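Local coordinates for protein ammonium transporter (Kuenenia stuttgartiensis, PDB 6EU6) that probably senses ammonium outside the cell and passes the signal across the membrane to a histidine kinase, in a trimer of the ammonium transporter family, at residues L25-Y30 with A104-T109; V251-F256 with G267-A272; F139-W144 with P150-W155; G160-A165 with S284-P289; G166-H171 with L362-A367. All coordinates share one frame; numbering follows the deposited sequence.

Contact 1. Residues L25-Y30 with A104-T109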
# COMPACT_ATOMS: atom_id res chain seq x y z
N LEU A 25 -1.76 7.66 -5.29
CA LEU A 25 -0.47 7.76 -4.57
C LEU A 25 0.71 7.38 -5.47
O LEU A 25 1.74 8.07 -5.48
CB LEU A 25 -0.56 6.87 -3.34
CG LEU A 25 0.52 6.99 -2.25
CD1 LEU A 25 0.07 6.22 -1.02
CD2 LEU A 25 1.82 6.43 -2.69
N GLY A 26 0.53 6.32 -6.26
CA GLY A 26 1.48 5.95 -7.30
C GLY A 26 1.86 7.06 -8.24
O GLY A 26 3.04 7.35 -8.42
N PHE A 27 0.87 7.72 -8.82
CA PHE A 27 1.14 8.82 -9.69
C PHE A 27 1.81 9.95 -8.93
O PHE A 27 2.63 10.61 -9.49
CB PHE A 27 -0.17 9.37 -10.31
CG PHE A 27 -0.72 8.51 -11.35
CD1 PHE A 27 -0.07 8.45 -12.58
CD2 PHE A 27 -1.87 7.73 -11.15
CE1 PHE A 27 -0.60 7.61 -13.61
CE2 PHE A 27 -2.37 6.88 -12.18
CZ PHE A 27 -1.75 6.84 -13.39
N THR A 28 1.39 10.21 -7.69
CA THR A 28 2.00 11.29 -6.91
C THR A 28 3.53 11.01 -6.74
O THR A 28 4.38 11.85 -7.03
CB THR A 28 1.36 11.41 -5.53
OG1 THR A 28 -0.06 11.63 -5.66
CG2 THR A 28 2.02 12.62 -4.78
N SER A 29 3.87 9.76 -6.35
CA SER A 29 5.31 9.45 -6.16
C SER A 29 6.06 9.49 -7.45
O SER A 29 7.19 9.94 -7.46
CB SER A 29 5.54 8.08 -5.57
OG SER A 29 4.66 7.97 -4.54
N TYR A 30 5.50 8.84 -8.48
CA TYR A 30 6.13 8.77 -9.80
C TYR A 30 6.44 10.20 -10.32
O TYR A 30 7.59 10.52 -10.71
CB TYR A 30 5.19 8.05 -10.74
CG TYR A 30 5.82 7.62 -12.02
CD1 TYR A 30 6.54 6.45 -12.06
CD2 TYR A 30 5.72 8.41 -13.20
CE1 TYR A 30 7.07 5.97 -13.23
CE2 TYR A 30 6.28 7.96 -14.41
CZ TYR A 30 6.96 6.75 -14.40
OH TYR A 30 7.57 6.26 -15.50
N ALA A 104 -12.16 7.33 -13.28
CA ALA A 104 -12.20 8.70 -13.73
C ALA A 104 -11.03 9.48 -13.11
O ALA A 104 -10.43 10.29 -13.80
CB ALA A 104 -13.53 9.40 -13.39
N SER A 105 -10.74 9.25 -11.82
CA SER A 105 -9.64 9.91 -11.21
C SER A 105 -8.30 9.57 -11.87
O SER A 105 -7.36 10.41 -11.83
CB SER A 105 -9.58 9.57 -9.72
OG SER A 105 -10.78 10.08 -9.11
N THR A 106 -8.17 8.33 -12.28
CA THR A 106 -6.98 7.87 -13.07
C THR A 106 -6.83 8.67 -14.38
O THR A 106 -5.80 9.19 -14.71
CB THR A 106 -7.04 6.38 -13.33
OG1 THR A 106 -7.28 5.70 -12.10
CG2 THR A 106 -5.77 5.87 -13.87
N ALA A 107 -7.91 8.73 -15.11
CA ALA A 107 -7.91 9.45 -16.40
C ALA A 107 -7.51 10.89 -16.20
O ALA A 107 -6.70 11.43 -16.92
CB ALA A 107 -9.30 9.35 -17.03
N ALA A 108 -7.99 11.48 -15.13
CA ALA A 108 -7.77 12.90 -14.99
C ALA A 108 -6.39 13.26 -14.48
O ALA A 108 -5.87 14.35 -14.76
CB ALA A 108 -8.82 13.42 -14.01
N THR A 109 -5.79 12.38 -13.67
CA THR A 109 -4.55 12.71 -13.02
C THR A 109 -3.36 12.61 -13.96
O THR A 109 -2.28 13.19 -13.67
CB THR A 109 -4.33 11.90 -11.73
OG1 THR A 109 -3.32 12.55 -10.98
CG2 THR A 109 -3.86 10.51 -12.00
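The ring of Phe27 has the methyl group Thr109 CG2 over one face, 3.5 Å from Phe27 CD2. The methyl sits off-centre, nearer the rim than the middle. It makes a CH-pi contact, with Thr109 CG2 3.9 Å from the Phe27 ring centroid and 26° off the ring normal. A second methyl, Thr106 CG2, comes in obliquely at the far end of the ring, 3.9 Å from Phe27 CE2. The ring therefore reaches across to two threonines one turn apart on helix 93-114. The backbones stay well separated, with Phe27 CA and Thr109 CA 7.7 Å apart.

The two threonines offer the same group through different torsions. Thr109 holds CG2 between its backbone N and carbonyl carbon, with OG1 anti to N (chi1 -164°). In Thr106 it is the methyl that lies anti to N.

Both hydroxyls are used elsewhere. Thr106 OG1 bonds to Val102 O in its own helix, and Thr109 OG1 bonds to Asp50 OD2. Thr109 O also bonds a modelled ammonium ion, probably from the crystallisation liquor, and Leu216 of helix 206-226 packs on Phe27. The site is thus a buried joint between helix 2-34 and helix 93-114 inside the helical bundle of the Amt fold.

The chemistry splits each threonine in two. Methyls give an apolar surface to the aromatic ring, while hydroxyls are tied to other acceptors. This lets polar residues line a buried helix interface, held together by dispersion and weak CH-pi attraction.

Contact 2. Residues V251-F256 with G267-A272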
# COMPACT_ATOMS: atom_id res chain seq x y z
N VAL A 251 11.72 -6.12 -19.46
CA VAL A 251 12.89 -6.90 -19.90
C VAL A 251 13.23 -6.47 -21.34
O VAL A 251 14.41 -6.35 -21.68
CB VAL A 251 12.68 -8.41 -19.72
CG1 VAL A 251 13.77 -9.23 -20.43
CG2 VAL A 251 12.68 -8.79 -18.20
N SER A 252 12.19 -6.25 -22.17
CA SER A 252 12.40 -5.84 -23.56
C SER A 252 13.08 -4.50 -23.53
O SER A 252 14.00 -4.27 -24.27
CB SER A 252 11.07 -5.77 -24.31
OG SER A 252 10.50 -7.06 -24.13
N ALA A 253 12.64 -3.63 -22.63
CA ALA A 253 13.28 -2.35 -22.47
C ALA A 253 14.73 -2.43 -22.03
O ALA A 253 15.56 -1.66 -22.54
CB ALA A 253 12.49 -1.46 -21.51
N LEU A 254 15.05 -3.30 -21.08
CA LEU A 254 16.41 -3.43 -20.63
C LEU A 254 17.25 -3.81 -21.83
O LEU A 254 18.32 -3.25 -22.01
CB LEU A 254 16.64 -4.49 -19.56
CG LEU A 254 16.07 -4.17 -18.17
CD1 LEU A 254 16.20 -5.43 -17.31
CD2 LEU A 254 16.79 -2.90 -17.64
N ILE A 255 16.75 -4.72 -22.66
CA ILE A 255 17.54 -5.20 -23.78
C ILE A 255 17.74 -4.10 -24.83
O ILE A 255 18.86 -3.86 -25.19
CB ILE A 255 16.99 -6.50 -24.36
CG1 ILE A 255 17.14 -7.60 -23.34
CG2 ILE A 255 17.70 -6.86 -25.67
CD1 ILE A 255 16.20 -8.72 -23.62
N PHE A 256 16.65 -3.47 -25.29
CA PHE A 256 16.63 -2.46 -26.32
C PHE A 256 17.41 -1.21 -25.90
O PHE A 256 18.09 -0.60 -26.72
CB PHE A 256 15.17 -2.08 -26.63
CG PHE A 256 15.00 -0.96 -27.65
CD1 PHE A 256 15.19 -1.21 -28.99
CD2 PHE A 256 14.60 0.31 -27.25
CE1 PHE A 256 15.00 -0.19 -29.93
CE2 PHE A 256 14.45 1.34 -28.18
CZ PHE A 256 14.64 1.08 -29.54
N GLY A 267 14.64 6.36 -16.67
CA GLY A 267 13.43 7.04 -17.16
C GLY A 267 12.70 6.19 -18.19
O GLY A 267 11.51 5.94 -18.08
N SER A 268 13.46 5.68 -19.14
CA SER A 268 12.91 4.90 -20.24
C SER A 268 12.50 3.54 -19.78
O SER A 268 11.58 2.97 -20.35
CB SER A 268 13.91 4.80 -21.40
OG SER A 268 13.98 6.08 -21.97
N LEU A 269 13.21 2.96 -18.79
CA LEU A 269 12.79 1.67 -18.27
C LEU A 269 11.41 1.79 -17.61
O LEU A 269 10.53 0.95 -17.80
CB LEU A 269 13.80 1.16 -17.26
CG LEU A 269 13.38 -0.08 -16.49
CD1 LEU A 269 13.34 -1.27 -17.40
CD2 LEU A 269 14.36 -0.32 -15.35
N PHE A 270 11.21 2.85 -16.82
CA PHE A 270 9.89 3.06 -16.20
C PHE A 270 8.83 3.28 -17.23
O PHE A 270 7.74 2.68 -17.17
CB PHE A 270 9.86 4.33 -15.29
CG PHE A 270 10.85 4.32 -14.12
CD1 PHE A 270 11.01 3.24 -13.34
CD2 PHE A 270 11.53 5.45 -13.78
CE1 PHE A 270 11.91 3.20 -12.28
CE2 PHE A 270 12.43 5.44 -12.73
CZ PHE A 270 12.59 4.32 -11.96
N THR A 271 9.13 4.13 -18.21
CA THR A 271 8.18 4.38 -19.31
C THR A 271 7.69 3.07 -19.90
O THR A 271 6.53 2.89 -20.17
CB THR A 271 8.81 5.30 -20.38
OG1 THR A 271 9.11 6.53 -19.78
CG2 THR A 271 7.88 5.53 -21.56
N ALA A 272 8.62 2.17 -20.19
CA ALA A 272 8.25 0.98 -20.84
C ALA A 272 7.35 0.07 -19.97
O ALA A 272 6.41 -0.53 -20.48
CB ALA A 272 9.51 0.26 -21.28
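Ala253 and Ala272 meet methyl to methyl, with Ala253 CB 3.4 Å from Ala272 CB. That is closer than usual van der Waals contact for two carbons. Both CB atoms point toward the opposing helix, and the small side chains let the helices come close. The closest CA atoms are those of Ala253 and Leu269, 5.8 Å apart.

On one flank the packing is looser and is made by two leucines. Leu269 CD1 lies 3.8 Å from Leu254 CD2 and 4.1 Å from Leu254 CG. The same Leu269 CD1 is 4.2 Å from Ala253 CB, so it touches Ala253 as well as Leu254. Leu269 turns CG anti to its backbone N (chi1 171°), which swings this methyl back toward the other helix. The leucine side chains cross obliquely, meeting by branch ends.

The two segments form the arms of a helical hairpin in the Amt fold. Helix 234-261 and helix 266-280 are joined by a short connection and run roughly antiparallel, at 148° between the short segments. Their segment axes approach to 8.9 Å.

The leucine flank faces the trimer interface and the lipid-like surroundings. Leu52 of the third subunit packs on Leu269, and Val49 of that subunit packs on Leu254. The side chain of Leu254 is also about 4 Å from a bound dodecyl maltoside, measured between nearest atoms. On the alanine side, by contrast, Ile304 of helix 289-312 covers Ala253.

Contact 3. Residues F139-W144 with P150-W155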
# COMPACT_ATOMS: atom_id res chain seq x y z
N PHE A 139 -17.01 10.15 -23.97
CA PHE A 139 -16.32 8.99 -24.61
C PHE A 139 -16.59 7.68 -23.90
O PHE A 139 -16.81 6.66 -24.53
CB PHE A 139 -14.81 9.20 -24.82
CG PHE A 139 -14.18 8.12 -25.65
CD1 PHE A 139 -13.72 6.93 -25.05
CD2 PHE A 139 -14.10 8.22 -27.03
CE1 PHE A 139 -13.18 5.89 -25.84
CE2 PHE A 139 -13.57 7.16 -27.83
CZ PHE A 139 -13.09 6.01 -27.21
N GLY A 140 -16.65 7.72 -22.58
CA GLY A 140 -16.92 6.52 -21.84
C GLY A 140 -18.30 5.95 -22.17
O GLY A 140 -18.49 4.75 -22.15
N HIS A 141 -19.25 6.85 -22.36
CA HIS A 141 -20.61 6.41 -22.76
C HIS A 141 -20.53 5.69 -24.13
O HIS A 141 -21.07 4.60 -24.31
CB HIS A 141 -21.55 7.58 -22.85
CG HIS A 141 -22.97 7.17 -23.07
ND1 HIS A 141 -23.76 6.69 -22.04
CD2 HIS A 141 -23.73 7.11 -24.20
CE1 HIS A 141 -24.96 6.40 -22.51
NE2 HIS A 141 -24.97 6.65 -23.81
N TRP A 142 -19.77 6.27 -25.04
CA TRP A 142 -19.67 5.70 -26.39
C TRP A 142 -19.16 4.29 -26.36
O TRP A 142 -19.64 3.43 -27.13
CB TRP A 142 -18.82 6.56 -27.30
CG TRP A 142 -19.30 7.95 -27.45
CD1 TRP A 142 -20.53 8.45 -27.05
CD2 TRP A 142 -18.59 9.04 -28.01
NE1 TRP A 142 -20.58 9.81 -27.31
CE2 TRP A 142 -19.41 10.17 -27.92
CE3 TRP A 142 -17.33 9.19 -28.57
CZ2 TRP A 142 -18.99 11.42 -28.35
CZ3 TRP A 142 -16.95 10.40 -29.00
CH2 TRP A 142 -17.76 11.49 -28.88
N ALA A 143 -18.16 4.07 -25.47
CA ALA A 143 -17.39 2.79 -25.42
C ALA A 143 -17.98 1.80 -24.47
O ALA A 143 -18.03 0.59 -24.72
CB ALA A 143 -15.93 3.09 -25.05
N TRP A 144 -18.55 2.32 -23.38
CA TRP A 144 -18.97 1.48 -22.28
C TRP A 144 -20.41 1.77 -21.80
O TRP A 144 -20.77 1.30 -20.75
CB TRP A 144 -18.03 1.75 -21.07
CG TRP A 144 -16.62 1.20 -21.17
CD1 TRP A 144 -16.11 0.36 -22.11
CD2 TRP A 144 -15.57 1.47 -20.26
NE1 TRP A 144 -14.76 0.09 -21.85
CE2 TRP A 144 -14.43 0.74 -20.70
CE3 TRP A 144 -15.48 2.24 -19.10
CZ2 TRP A 144 -13.23 0.76 -20.02
CZ3 TRP A 144 -14.29 2.25 -18.39
CH2 TRP A 144 -13.15 1.54 -18.89
N PRO A 150 -29.97 -0.61 -17.98
CA PRO A 150 -30.57 -1.76 -18.72
C PRO A 150 -30.82 -1.46 -20.20
O PRO A 150 -31.20 -0.35 -20.53
CB PRO A 150 -31.90 -2.00 -17.99
CG PRO A 150 -32.26 -0.66 -17.42
CD PRO A 150 -30.95 0.02 -17.07
N ASP A 151 -30.52 -2.40 -21.09
CA ASP A 151 -31.00 -2.36 -22.48
C ASP A 151 -30.56 -1.18 -23.29
O ASP A 151 -31.40 -0.55 -23.92
CB ASP A 151 -32.54 -2.37 -22.50
CG ASP A 151 -33.14 -3.51 -21.70
OD1 ASP A 151 -32.73 -4.67 -21.94
OD2 ASP A 151 -34.03 -3.24 -20.83
N GLN A 152 -29.25 -0.87 -23.31
CA GLN A 152 -28.77 0.29 -24.08
C GLN A 152 -27.35 0.07 -24.47
O GLN A 152 -26.72 -0.88 -24.00
CB GLN A 152 -28.88 1.57 -23.27
CG GLN A 152 -27.94 1.62 -22.06
CD GLN A 152 -28.06 2.92 -21.33
OE1 GLN A 152 -29.18 3.41 -21.08
NE2 GLN A 152 -26.92 3.53 -20.98
N THR A 153 -26.82 0.94 -25.31
CA THR A 153 -25.43 0.86 -25.64
C THR A 153 -24.90 2.21 -26.12
O THR A 153 -25.64 3.13 -26.43
CB THR A 153 -25.20 -0.22 -26.70
OG1 THR A 153 -23.82 -0.49 -26.80
CG2 THR A 153 -25.70 0.22 -28.08
N GLY A 154 -23.58 2.32 -26.16
CA GLY A 154 -22.98 3.50 -26.69
C GLY A 154 -22.68 3.17 -28.13
O GLY A 154 -22.50 1.98 -28.49
N TRP A 155 -22.56 4.20 -28.95
CA TRP A 155 -22.46 3.95 -30.38
C TRP A 155 -21.20 3.20 -30.74
O TRP A 155 -21.23 2.40 -31.62
CB TRP A 155 -22.63 5.24 -31.22
CG TRP A 155 -21.51 6.24 -31.15
CD1 TRP A 155 -21.39 7.25 -30.27
CD2 TRP A 155 -20.39 6.34 -32.03
NE1 TRP A 155 -20.23 7.93 -30.52
CE2 TRP A 155 -19.61 7.40 -31.59
CE3 TRP A 155 -19.91 5.55 -33.09
CZ2 TRP A 155 -18.40 7.73 -32.19
CZ3 TRP A 155 -18.74 5.87 -33.69
CH2 TRP A 155 -17.98 6.96 -33.23
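The amide nitrogen Gln152 NE2 is gripped by two carbonyl oxygens, Gly145 O and Gly68 O, and rests 3.8 Å from His141 CE1. The amide and imidazole planes stand 73° apart. His141 is fixed as well, through ND1 to Met66 O and NE2 to Ser70 OG.

Further along, Gly154 lies against the carbonyls of His141 and Trp142. Gly154 CA makes a CH...O contact of 3.2 Å with His141 O, at 152° at the hydrogen, and a longer, more bent one of 3.4 Å with Trp142 O. Having no side chain, Gly154 can bring its CA this close to the two carbonyls.

Gly154 is the N-cap of the short helix 155-158, so after a loop the chain returns to helix 121-144 and starts a new helix there.

Trp155, the first residue of that helix, turns its indole edge to a face of Trp142. The five-membered rings have centroids 4.2 Å apart and planes at 52°, an edge-to-face pair. Trp155 NE1 sits over the Trp142 ring, 3.2 Å from Trp142 CD2. Phe139 CA lies over the opposite face of Trp142, near the rim, and Trp142 NE1 bonds to Leu74 O.

Contact 4. Residues G160-A165 with S284-P289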
# COMPACT_ATOMS: atom_id res chain seq x y z
N GLY A 160 -18.89 -2.60 -32.09
CA GLY A 160 -17.96 -3.69 -31.70
C GLY A 160 -16.61 -3.30 -31.05
O GLY A 160 -15.73 -4.14 -30.91
N PHE A 161 -16.46 -2.04 -30.67
CA PHE A 161 -15.25 -1.58 -29.96
C PHE A 161 -15.08 -2.35 -28.64
O PHE A 161 -16.04 -2.53 -27.91
CB PHE A 161 -15.33 -0.10 -29.67
CG PHE A 161 -14.06 0.48 -29.14
CD1 PHE A 161 -12.90 0.50 -29.92
CD2 PHE A 161 -14.00 1.02 -27.87
CE1 PHE A 161 -11.72 1.04 -29.45
CE2 PHE A 161 -12.79 1.58 -27.38
CZ PHE A 161 -11.66 1.54 -28.17
N ILE A 162 -13.85 -2.80 -28.39
CA ILE A 162 -13.48 -3.51 -27.18
C ILE A 162 -12.39 -2.73 -26.41
O ILE A 162 -11.40 -2.33 -26.99
CB ILE A 162 -12.95 -4.89 -27.52
CG1 ILE A 162 -14.09 -5.76 -28.15
CG2 ILE A 162 -12.39 -5.63 -26.31
CD1 ILE A 162 -13.54 -6.99 -28.83
N ASP A 163 -12.62 -2.51 -25.14
CA ASP A 163 -11.57 -2.04 -24.24
C ASP A 163 -11.92 -2.57 -22.84
O ASP A 163 -12.74 -2.00 -22.15
CB ASP A 163 -11.51 -0.55 -24.30
CG ASP A 163 -10.35 0.03 -23.54
OD1 ASP A 163 -9.58 -0.73 -22.86
OD2 ASP A 163 -10.24 1.27 -23.58
N PHE A 164 -11.31 -3.68 -22.46
CA PHE A 164 -11.66 -4.29 -21.19
C PHE A 164 -11.63 -3.37 -19.98
O PHE A 164 -12.62 -3.24 -19.25
CB PHE A 164 -10.72 -5.49 -20.98
CG PHE A 164 -10.91 -6.15 -19.66
CD1 PHE A 164 -12.16 -6.66 -19.31
CD2 PHE A 164 -9.83 -6.36 -18.81
CE1 PHE A 164 -12.34 -7.28 -18.08
CE2 PHE A 164 -10.03 -6.97 -17.58
CZ PHE A 164 -11.27 -7.40 -17.19
N ALA A 165 -10.46 -2.78 -19.72
CA ALA A 165 -10.26 -2.01 -18.53
C ALA A 165 -9.89 -0.55 -18.79
O ALA A 165 -9.73 0.22 -17.86
CB ALA A 165 -9.27 -2.74 -17.62
N SER A 284 -6.61 -7.81 -20.94
CA SER A 284 -6.05 -8.81 -20.02
C SER A 284 -7.02 -9.95 -19.72
O SER A 284 -6.57 -10.99 -19.26
CB SER A 284 -5.56 -8.14 -18.72
OG SER A 284 -6.64 -7.45 -18.18
N ASN A 285 -8.33 -9.80 -19.96
CA ASN A 285 -9.28 -10.88 -19.71
C ASN A 285 -9.40 -11.86 -20.89
O ASN A 285 -10.04 -12.90 -20.76
CB ASN A 285 -10.66 -10.31 -19.45
CG ASN A 285 -11.22 -9.53 -20.67
OD1 ASN A 285 -10.50 -8.81 -21.38
ND2 ASN A 285 -12.49 -9.67 -20.89
N MET A 286 -8.77 -11.56 -22.02
CA MET A 286 -9.05 -12.31 -23.26
C MET A 286 -7.87 -12.85 -23.95
O MET A 286 -8.01 -13.41 -25.05
CB MET A 286 -9.91 -11.48 -24.25
CG MET A 286 -9.41 -10.15 -24.68
SD MET A 286 -10.64 -9.05 -25.54
CE MET A 286 -11.93 -9.07 -24.42
N VAL A 287 -6.71 -12.72 -23.32
CA VAL A 287 -5.45 -13.20 -23.91
C VAL A 287 -4.85 -14.24 -22.98
O VAL A 287 -5.27 -14.36 -21.83
CB VAL A 287 -4.43 -12.08 -24.20
CG1 VAL A 287 -5.07 -11.01 -25.05
CG2 VAL A 287 -3.85 -11.43 -22.92
N THR A 288 -3.93 -15.02 -23.51
CA THR A 288 -3.15 -16.01 -22.76
C THR A 288 -1.90 -15.33 -22.16
O THR A 288 -1.45 -14.28 -22.64
CB THR A 288 -2.64 -17.17 -23.71
OG1 THR A 288 -1.77 -16.62 -24.72
CG2 THR A 288 -3.79 -17.95 -24.39
N PRO A 289 -1.28 -15.95 -21.16
CA PRO A 289 -0.10 -15.33 -20.61
C PRO A 289 1.03 -15.12 -21.63
O PRO A 289 1.69 -14.07 -21.58
CB PRO A 289 0.33 -16.29 -19.52
CG PRO A 289 -0.92 -16.96 -19.10
CD PRO A 289 -1.72 -17.11 -20.37
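Two irregular loops face each other here, nearest at Phe164 and Asn285, whose CA atoms are 7.2 Å apart. The main contact is a stack of the Asn285 amide on one face of the Phe164 ring, with the planes only 12° apart. The amide is offset toward the rim, so that Asn285 CG is 3.3 Å from Phe164 CD1 and Asn285 OD1 is 3.2 Å from Phe164 CG. Asn285 CB sits more centrally, 3.7 Å from the Phe164 ring centroid, in a CH-pi contact 10° off the normal. Chi1 of Asn285 is 62°, which puts CG between the backbone N and carbonyl carbon and brings it over the ring; the second torsion then lays the amide flat.

The edge of the same ring meets Ser284 OG, which is 3.4 Å from Phe164 CD2 and near the ring plane. Beside the stack, Ile162 CG2 touches the thioether of Met286, 3.9 Å from Met286 SD. The methyl CE of Met286 follows at 4.0 Å from Ile162 CG2, because the chain bends at chi3.

Asn285 OD1 is buried by the contact and has no polar partner in the model. Asn285 ND2 makes a weak bond to a MES molecule, probably from the crystallisation liquor; MES is also bonded by Phe164 O and Asp163 N.

The first loop leads from helix 155-158, through the Schellman motif at Gly160, to helix 167-185. The second joins helix 266-280 to helix 289-312. Val238 of helix 234-261 backs Ser284 and Asn285, while Val337 of helix 322-340 packs on Ile162.

Contact 5. Residues G166-H171 with L362-A367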
# COMPACT_ATOMS: atom_id res chain seq x y z
N GLY A 166 -9.82 -0.12 -20.06
CA GLY A 166 -9.64 1.28 -20.34
C GLY A 166 -8.32 1.73 -20.90
O GLY A 166 -7.83 2.85 -20.60
N ALA A 167 -7.71 0.91 -21.74
CA ALA A 167 -6.52 1.37 -22.41
C ALA A 167 -6.75 2.69 -23.18
O ALA A 167 -5.91 3.62 -23.17
CB ALA A 167 -5.99 0.30 -23.36
N THR A 168 -7.91 2.75 -23.85
CA THR A 168 -8.35 3.92 -24.55
C THR A 168 -9.22 4.79 -23.62
O THR A 168 -8.96 5.97 -23.46
CB THR A 168 -9.14 3.53 -25.85
OG1 THR A 168 -8.23 2.94 -26.80
CG2 THR A 168 -9.67 4.75 -26.48
N VAL A 169 -10.20 4.19 -23.00
CA VAL A 169 -11.22 4.96 -22.27
C VAL A 169 -10.59 5.77 -21.11
O VAL A 169 -10.93 6.94 -20.90
CB VAL A 169 -12.29 4.01 -21.74
CG1 VAL A 169 -13.32 4.77 -20.84
CG2 VAL A 169 -13.07 3.43 -22.90
N VAL A 170 -9.65 5.16 -20.40
CA VAL A 170 -8.89 5.84 -19.36
C VAL A 170 -7.59 6.46 -19.90
O VAL A 170 -7.36 7.65 -19.81
CB VAL A 170 -8.65 4.90 -18.17
CG1 VAL A 170 -7.77 5.57 -17.10
CG2 VAL A 170 -10.02 4.55 -17.52
N HIS A 171 -6.70 5.62 -20.42
CA HIS A 171 -5.34 6.00 -20.57
C HIS A 171 -5.14 6.87 -21.80
O HIS A 171 -4.57 7.94 -21.72
CB HIS A 171 -4.53 4.70 -20.56
CG HIS A 171 -4.51 4.10 -19.18
ND1 HIS A 171 -3.88 4.70 -18.12
CD2 HIS A 171 -5.03 2.95 -18.71
CE1 HIS A 171 -4.02 3.95 -17.05
NE2 HIS A 171 -4.75 2.90 -17.37
N LEU A 362 -10.73 2.64 -35.34
CA LEU A 362 -11.72 3.69 -35.39
C LEU A 362 -11.90 4.26 -33.98
O LEU A 362 -12.02 5.46 -33.80
CB LEU A 362 -13.06 3.19 -35.94
CG LEU A 362 -14.26 4.09 -35.63
CD1 LEU A 362 -14.04 5.41 -36.36
CD2 LEU A 362 -15.56 3.42 -36.08
N GLY A 363 -11.96 3.39 -32.99
CA GLY A 363 -12.03 3.86 -31.58
C GLY A 363 -10.84 4.71 -31.19
O GLY A 363 -10.99 5.76 -30.52
N VAL A 364 -9.67 4.28 -31.61
CA VAL A 364 -8.44 5.01 -31.35
C VAL A 364 -8.48 6.43 -31.93
O VAL A 364 -8.06 7.39 -31.28
CB VAL A 364 -7.24 4.25 -31.93
CG1 VAL A 364 -6.03 5.12 -32.11
CG2 VAL A 364 -6.91 3.07 -31.02
N ILE A 365 -8.91 6.53 -33.18
CA ILE A 365 -8.98 7.83 -33.87
C ILE A 365 -10.03 8.73 -33.32
O ILE A 365 -9.85 9.96 -33.25
CB ILE A 365 -9.19 7.59 -35.40
CG1 ILE A 365 -7.88 7.13 -35.97
CG2 ILE A 365 -9.68 8.84 -36.09
CD1 ILE A 365 -8.01 6.24 -37.18
N VAL A 366 -11.18 8.18 -32.97
CA VAL A 366 -12.23 8.96 -32.34
C VAL A 366 -11.77 9.48 -30.96
O VAL A 366 -11.98 10.62 -30.66
CB VAL A 366 -13.51 8.15 -32.20
CG1 VAL A 366 -14.52 8.88 -31.32
CG2 VAL A 366 -14.09 7.86 -33.59
N ALA A 367 -11.10 8.63 -30.17
CA ALA A 367 -10.58 9.04 -28.83
C ALA A 367 -9.58 10.19 -28.94
O ALA A 367 -9.67 11.24 -28.24
CB ALA A 367 -9.97 7.83 -28.08
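The first turn of helix 167-185, one of the pore-lining helices of the Amt fold, meets helix 353-385 through Thr168 and Ala367. The turn is wider than usual, of the pi type. Gly166 is its N-cap, and Gly166 O takes bonds from both Val170 N, at 2.9 Å, and His171 N, at 3.0 Å. The carboxylate of Asp163 bonds the backbone N of Gly166, Ala167, Thr168 and Val169. Farther round the turn, His171 ND1 is bonded to His326 ND1, consistent with the twin-histidine pair of Amt proteins.

Across the contact the helices run nearly parallel, at 16°, with segment axes 10.3 Å apart. Thr168 alone bridges this width from its side. Its methyl, Thr168 CG2, is 3.5 Å from Ala367 CB, a tight carbon pair. Chi1 of -68° sets CG2 anti to the backbone N and sends it to the alanine, while OG1 turns to the other flank.

More distant neighbours complete the setting. Thr168 CG2 is also a long 4.4 Å from Gly363 O, and Thr168 OG1 is 4.4 Å from Val364 CG2. Thr168 OG1 is hydrogen-bonded to Thr334 OG1 on helix 322-340, and Phe139 of helix 121-144 also packs on Thr168.

Helix 353-385 is thus met by a single close methyl pair, with no polar bond between the two segments. The polar tie of Thr168 runs to helix 322-340 instead, and it would help hold the rotation that keeps the methyl against Ala367.

Contacts 1 and 5 lie deepest, with centres about 8 and 10 Å from the chain centre. They touch where Thr106 and Ala107 meet Val170. Both rest on threonine methyls. Contact 2 has its centre about 19 Å out, yet is buried; it is purely aliphatic and is covered by another subunit. Contact 3 is equally far out and only partly buried, with aromatic and CH...O contacts. Contact 4 pairs two loops by an amide-ring stack. Contacts 3, 4 and 5 form one cluster: Trp144 NE1 probably bonds Asp163 O, and Asp163 OD2 probably bonds Thr168 N and Val169 N at the start of the helix of contact 5. Contact 2 meets only contact 1, through Tyr30 and Phe270.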